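Local coordinates for protein FACT complex subunit SPT16 (Ashbya gossypii, PDB 6A8M) that probably destabilises and restores nucleosomes, paired with POB3, as part of the FACT histone chaperone in transcription, replication and repair, at residues 114-125 / 144-155. Sequence-based numbering, arbitrary orientation.
Sequences NLKLFEDLVERV and FITEWKGVWDTA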
loop_
_atom_site.group_PDB
_atom_site.type_symbol
_atom_site.label_atom_id
_atom_site.label_comp_id
_atom_site.label_asym_id
_atom_site.label_seq_id
_atom_site.Cartn_x
_atom_site.Cartn_y
_atom_site.Cartn_z
ATOM N N ASN A 114 28.242 -16.189 9.476
ATOM C CA ASN A 114 27.190 -15.213 9.755
ATOM C C ASN A 114 26.964 -15.056 11.252
ATOM O O ASN A 114 26.680 -13.950 11.728
ATOM C CB ASN A 114 25.874 -15.612 9.084
ATOM C CG ASN A 114 25.984 -15.696 7.576
ATOM O OD1 ASN A 114 26.927 -15.177 6.967
ATOM N ND2 ASN A 114 25.033 -16.384 6.967
ATOM N N LEU A 115 27.038 -16.162 12.005
ATOM C CA LEU A 115 26.867 -16.081 13.456
ATOM C C LEU A 115 27.814 -15.050 14.073
ATOM O O LEU A 115 27.405 -14.225 14.906
ATOM C CB LEU A 115 27.099 -17.453 14.084
ATOM C CG LEU A 115 27.069 -17.503 15.606
ATOM C CD1 LEU A 115 25.660 -17.240 16.132
ATOM C CD2 LEU A 115 27.596 -18.854 16.113
ATOM N N LYS A 116 29.075 -15.066 13.651
ATOM C CA LYS A 116 30.045 -14.129 14.198
ATOM C C LYS A 116 29.702 -12.707 13.791
ATOM O O LYS A 116 29.828 -11.782 14.602
ATOM C CB LYS A 116 31.452 -14.498 13.738
ATOM C CG LYS A 116 32.577 -13.642 14.347
ATOM C CD LYS A 116 32.593 -13.719 15.866
ATOM C CE LYS A 116 33.834 -13.052 16.463
ATOM N NZ LYS A 116 34.092 -11.698 15.912
ATOM N N LEU A 117 29.263 -12.518 12.541
ATOM C CA LEU A 117 28.816 -11.198 12.109
ATOM C C LEU A 117 27.661 -10.713 12.976
ATOM O O LEU A 117 27.642 -9.558 13.419
ATOM C CB LEU A 117 28.409 -11.222 10.625
ATOM C CG LEU A 117 29.516 -11.472 9.591
ATOM C CD1 LEU A 117 28.979 -11.384 8.160
ATOM C CD2 LEU A 117 30.667 -10.500 9.789
ATOM N N PHE A 118 26.688 -11.593 13.251
ATOM C CA PHE A 118 25.569 -11.211 14.108
ATOM C C PHE A 118 26.053 -10.837 15.502
ATOM O O PHE A 118 25.556 -9.881 16.104
ATOM C CB PHE A 118 24.550 -12.354 14.214
ATOM C CG PHE A 118 23.889 -12.717 12.916
ATOM C CD1 PHE A 118 23.750 -11.785 11.895
ATOM C CD2 PHE A 118 23.391 -14.002 12.722
ATOM C CE1 PHE A 118 23.132 -12.107 10.710
ATOM C CE2 PHE A 118 22.759 -14.341 11.522
ATOM C CZ PHE A 118 22.630 -13.393 10.518
ATOM N N GLU A 119 27.019 -11.595 16.033
ATOM C CA GLU A 119 27.577 -11.276 17.343
ATOM C C GLU A 119 28.301 -9.934 17.310
ATOM O O GLU A 119 28.117 -9.102 18.209
ATOM C CB GLU A 119 28.510 -12.401 17.810
ATOM C CG GLU A 119 27.747 -13.666 18.184
ATOM C CD GLU A 119 28.616 -14.915 18.251
ATOM O OE1 GLU A 119 29.804 -14.859 17.867
ATOM O OE2 GLU A 119 28.097 -15.963 18.697
ATOM N N ASP A 120 29.132 -9.714 16.280
ATOM C CA ASP A 120 29.756 -8.404 16.052
ATOM C C ASP A 120 28.717 -7.291 16.026
ATOM O O ASP A 120 28.901 -6.234 16.641
ATOM C CB ASP A 120 30.510 -8.386 14.723
ATOM C CG ASP A 120 31.701 -9.298 14.698
ATOM O OD1 ASP A 120 32.066 -9.847 15.761
ATOM O OD2 ASP A 120 32.262 -9.457 13.586
ATOM N N LEU A 121 27.620 -7.504 15.294
ATOM C CA LEU A 121 26.614 -6.457 15.167
ATOM C C LEU A 121 25.944 -6.169 16.509
ATOM O O LEU A 121 25.722 -5.006 16.857
ATOM C CB LEU A 121 25.581 -6.844 14.115
ATOM C CG LEU A 121 24.474 -5.789 14.026
ATOM C CD1 LEU A 121 24.990 -4.517 13.355
ATOM C CD2 LEU A 121 23.279 -6.334 13.355
ATOM N N VAL A 122 25.644 -7.214 17.289
ATOM C CA VAL A 122 25.095 -7.015 18.631
ATOM C C VAL A 122 26.028 -6.155 19.490
ATOM O O VAL A 122 25.564 -5.334 20.290
ATOM C CB VAL A 122 24.789 -8.380 19.284
ATOM C CG1 VAL A 122 24.975 -8.314 20.777
ATOM C CG2 VAL A 122 23.364 -8.793 18.932
ATOM N N GLU A 123 27.349 -6.306 19.331
ATOM C CA GLU A 123 28.274 -5.444 20.067
ATOM C C GLU A 123 28.061 -3.975 19.700
ATOM O O GLU A 123 28.002 -3.099 20.576
ATOM C CB GLU A 123 29.726 -5.856 19.806
ATOM C CG GLU A 123 30.112 -7.248 20.317
ATOM C CD GLU A 123 29.898 -7.419 21.815
ATOM O OE1 GLU A 123 30.688 -6.858 22.608
ATOM O OE2 GLU A 123 28.942 -8.130 22.194
ATOM N N ARG A 124 27.934 -3.685 18.408
ATOM C CA ARG A 124 27.695 -2.303 18.010
ATOM C C ARG A 124 26.335 -1.808 18.505
ATOM O O ARG A 124 26.212 -0.655 18.933
ATOM C CB ARG A 124 27.826 -2.169 16.492
ATOM C CG ARG A 124 28.006 -0.736 16.023
ATOM C CD ARG A 124 28.327 -0.648 14.542
ATOM N NE ARG A 124 29.483 -1.464 14.168
ATOM C CZ ARG A 124 30.179 -1.288 13.047
ATOM N NH1 ARG A 124 29.833 -0.318 12.202
ATOM N NH2 ARG A 124 31.218 -2.068 12.774
ATOM N N VAL A 125 25.308 -2.668 18.479
ATOM C CA VAL A 125 23.969 -2.253 18.900
ATOM C C VAL A 125 23.951 -1.890 20.384
ATOM O O VAL A 125 23.388 -0.863 20.785
ATOM C CB VAL A 125 22.942 -3.351 18.567
ATOM C CG1 VAL A 125 21.678 -3.147 19.353
ATOM C CG2 VAL A 125 22.650 -3.379 17.056
ATOM N N PHE A 144 19.107 -18.051 7.842
ATOM C CA PHE A 144 19.755 -16.780 8.171
ATOM C C PHE A 144 19.025 -16.068 9.304
ATOM O O PHE A 144 19.614 -15.759 10.346
ATOM C CB PHE A 144 19.797 -15.924 6.904
ATOM C CG PHE A 144 20.443 -14.559 7.053
ATOM C CD1 PHE A 144 21.819 -14.399 6.897
ATOM C CD2 PHE A 144 19.662 -13.419 7.218
ATOM C CE1 PHE A 144 22.423 -13.122 6.951
ATOM C CE2 PHE A 144 20.248 -12.154 7.288
ATOM C CZ PHE A 144 21.642 -12.007 7.157
ATOM N N ILE A 145 17.728 -15.813 9.128
ATOM C CA ILE A 145 16.998 -15.114 10.180
ATOM C C ILE A 145 16.869 -15.976 11.430
ATOM O O ILE A 145 16.837 -15.448 12.551
ATOM C CB ILE A 145 15.624 -14.629 9.675
ATOM C CG1 ILE A 145 15.041 -13.606 10.652
ATOM C CG2 ILE A 145 14.665 -15.803 9.464
ATOM C CD1 ILE A 145 13.873 -12.822 10.109
ATOM N N THR A 146 16.801 -17.304 11.279
ATOM C CA THR A 146 16.666 -18.155 12.457
ATOM C C THR A 146 17.937 -18.118 13.295
ATOM O O THR A 146 17.869 -18.060 14.528
ATOM C CB THR A 146 16.317 -19.582 12.039
ATOM O OG1 THR A 146 15.047 -19.580 11.367
ATOM C CG2 THR A 146 16.240 -20.514 13.262
ATOM N N GLU A 147 19.104 -18.110 12.646
ATOM C CA GLU A 147 20.339 -17.922 13.397
ATOM C C GLU A 147 20.372 -16.549 14.065
ATOM O O GLU A 147 20.792 -16.433 15.226
ATOM C CB GLU A 147 21.561 -18.125 12.497
ATOM C CG GLU A 147 21.957 -19.590 12.295
ATOM C CD GLU A 147 23.428 -19.783 11.931
ATOM O OE1 GLU A 147 24.040 -18.835 11.390
ATOM O OE2 GLU A 147 23.971 -20.889 12.180
ATOM N N TRP A 148 19.932 -15.500 13.350
ATOM C CA TRP A 148 19.883 -14.159 13.934
ATOM C C TRP A 148 19.006 -14.116 15.189
ATOM O O TRP A 148 19.393 -13.526 16.205
ATOM C CB TRP A 148 19.375 -13.123 12.915
ATOM C CG TRP A 148 18.909 -11.866 13.652
ATOM C CD1 TRP A 148 17.624 -11.515 13.972
ATOM C CD2 TRP A 148 19.753 -10.867 14.245
ATOM N NE1 TRP A 148 17.616 -10.345 14.701
ATOM C CE2 TRP A 148 18.912 -9.926 14.879
ATOM C CE3 TRP A 148 21.136 -10.669 14.283
ATOM C CZ2 TRP A 148 19.410 -8.804 15.539
ATOM C CZ3 TRP A 148 21.637 -9.555 14.962
ATOM C CH2 TRP A 148 20.775 -8.636 15.564
ATOM N N LYS A 149 17.799 -14.692 15.121
ATOM C CA LYS A 149 16.897 -14.640 16.272
ATOM C C LYS A 149 17.542 -15.232 17.522
ATOM O O LYS A 149 17.319 -14.740 18.634
ATOM C CB LYS A 149 15.586 -15.367 15.966
ATOM C CG LYS A 149 14.559 -15.253 17.091
ATOM C CD LYS A 149 13.160 -15.612 16.618
ATOM C CE LYS A 149 12.144 -15.503 17.757
ATOM N NZ LYS A 149 12.424 -16.492 18.827
ATOM N N GLY A 150 18.343 -16.293 17.367
ATOM C CA GLY A 150 19.025 -16.845 18.525
ATOM C C GLY A 150 19.992 -15.861 19.161
ATOM O O GLY A 150 20.091 -15.770 20.390
ATOM N N VAL A 151 20.734 -15.133 18.332
ATOM C CA VAL A 151 21.661 -14.131 18.842
ATOM C C VAL A 151 20.897 -13.008 19.521
ATOM O O VAL A 151 21.248 -12.569 20.622
ATOM C CB VAL A 151 22.544 -13.596 17.702
ATOM C CG1 VAL A 151 23.331 -12.370 18.169
ATOM C CG2 VAL A 151 23.497 -14.691 17.217
ATOM N N TRP A 152 19.832 -12.540 18.876
ATOM C CA TRP A 152 19.073 -11.418 19.409
ATOM C C TRP A 152 18.433 -11.777 20.745
ATOM O O TRP A 152 18.523 -11.015 21.712
ATOM C CB TRP A 152 18.008 -10.979 18.406
ATOM C CG TRP A 152 17.133 -9.917 18.988
ATOM C CD1 TRP A 152 15.851 -10.055 19.397
ATOM C CD2 TRP A 152 17.509 -8.569 19.281
ATOM N NE1 TRP A 152 15.379 -8.858 19.897
ATOM C CE2 TRP A 152 16.386 -7.937 19.851
ATOM C CE3 TRP A 152 18.688 -7.836 19.124
ATOM C CZ2 TRP A 152 16.405 -6.611 20.261
ATOM C CZ3 TRP A 152 18.698 -6.500 19.526
ATOM C CH2 TRP A 152 17.558 -5.909 20.084
ATOM N N ASP A 153 17.769 -12.936 20.809
ATOM C CA ASP A 153 17.064 -13.318 22.030
ATOM C C ASP A 153 17.992 -13.279 23.231
ATOM O O ASP A 153 17.640 -12.727 24.281
ATOM C CB ASP A 153 16.447 -14.707 21.867
ATOM C CG ASP A 153 15.211 -14.696 20.978
ATOM O OD1 ASP A 153 14.678 -13.599 20.678
ATOM O OD2 ASP A 153 14.765 -15.793 20.579
ATOM N N THR A 154 19.199 -13.816 23.073
ATOM C CA THR A 154 20.180 -13.783 24.153
ATOM C C THR A 154 20.640 -12.365 24.473
ATOM O O THR A 154 20.771 -12.004 25.647
ATOM C CB THR A 154 21.365 -14.658 23.787
ATOM O OG1 THR A 154 20.942 -16.025 23.837
ATOM C CG2 THR A 154 22.515 -14.450 24.781
ATOM N N ALA A 155 20.927 -11.551 23.457
ATOM C CA ALA A 155 21.354 -10.187 23.753
ATOM C C ALA A 155 20.300 -9.442 24.560
ATOM O O ALA A 155 20.641 -8.610 25.408
ATOM C CB ALA A 155 21.677 -9.430 22.464
HETATM O O HOH W 1 23.124 -17.944 8.660
HETATM O O HOH W 2 26.676 -18.802 10.797
#
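F118 takes part in two edge-to-face aromatic pairs at once, in opposite roles. Its own edge, led by CZ, points at the face of F144, with the planes 75° apart and CZ 3.6 Å from F144 CE1. Its face in turn receives the edge of W148 in an offset T-shaped pair, where W148 CE3 lies 3.7 Å from F118 CG. The same face carries a CH-pi contact, W148 CB standing 4.1 Å from the F118 centroid. With CG anti to the carbonyl carbon (chi1 -64°), the F118 ring reaches across as a knob among F144, E147, W148 and V151. Cutting F118 back to an alanine would probably leave the F144 face and the W148 edge without their shared partner and open a gap between the helices.

V151 returns the favour, fitting between L115, F118, E119 and V122. Its two methyls divide the work: CG2 meets L115 CD1 at 3.5 Å, while CG1 packs on V122 CG2. Farther along, V122 CG1 rests on the A155 methyl.

No direct hydrogen bond runs between residues 114-125 and 144-155. Instead, E147 OE1 accepts from two waters, one bound by the L115 backbone N and lying 2.7 Å from OE1, the other bound by N114 ND2. That amide nitrogen also lies at the F144 ring edge, and N114 OD1 is held by the backbone N of S108.

The axes of segments 114-125 and 144-155 approach to 9.7 Å and run in the same general direction, crossing at -37°. Both helices, 113-128 and 143-158, belong to the N-terminal lobe and pack side by side on its mixed sheet: F118, L121 and W148 all touch L65 of strand 64-68, L121 also meets W105 of strand 101-106, and V125 and W148 reach strand 32-37.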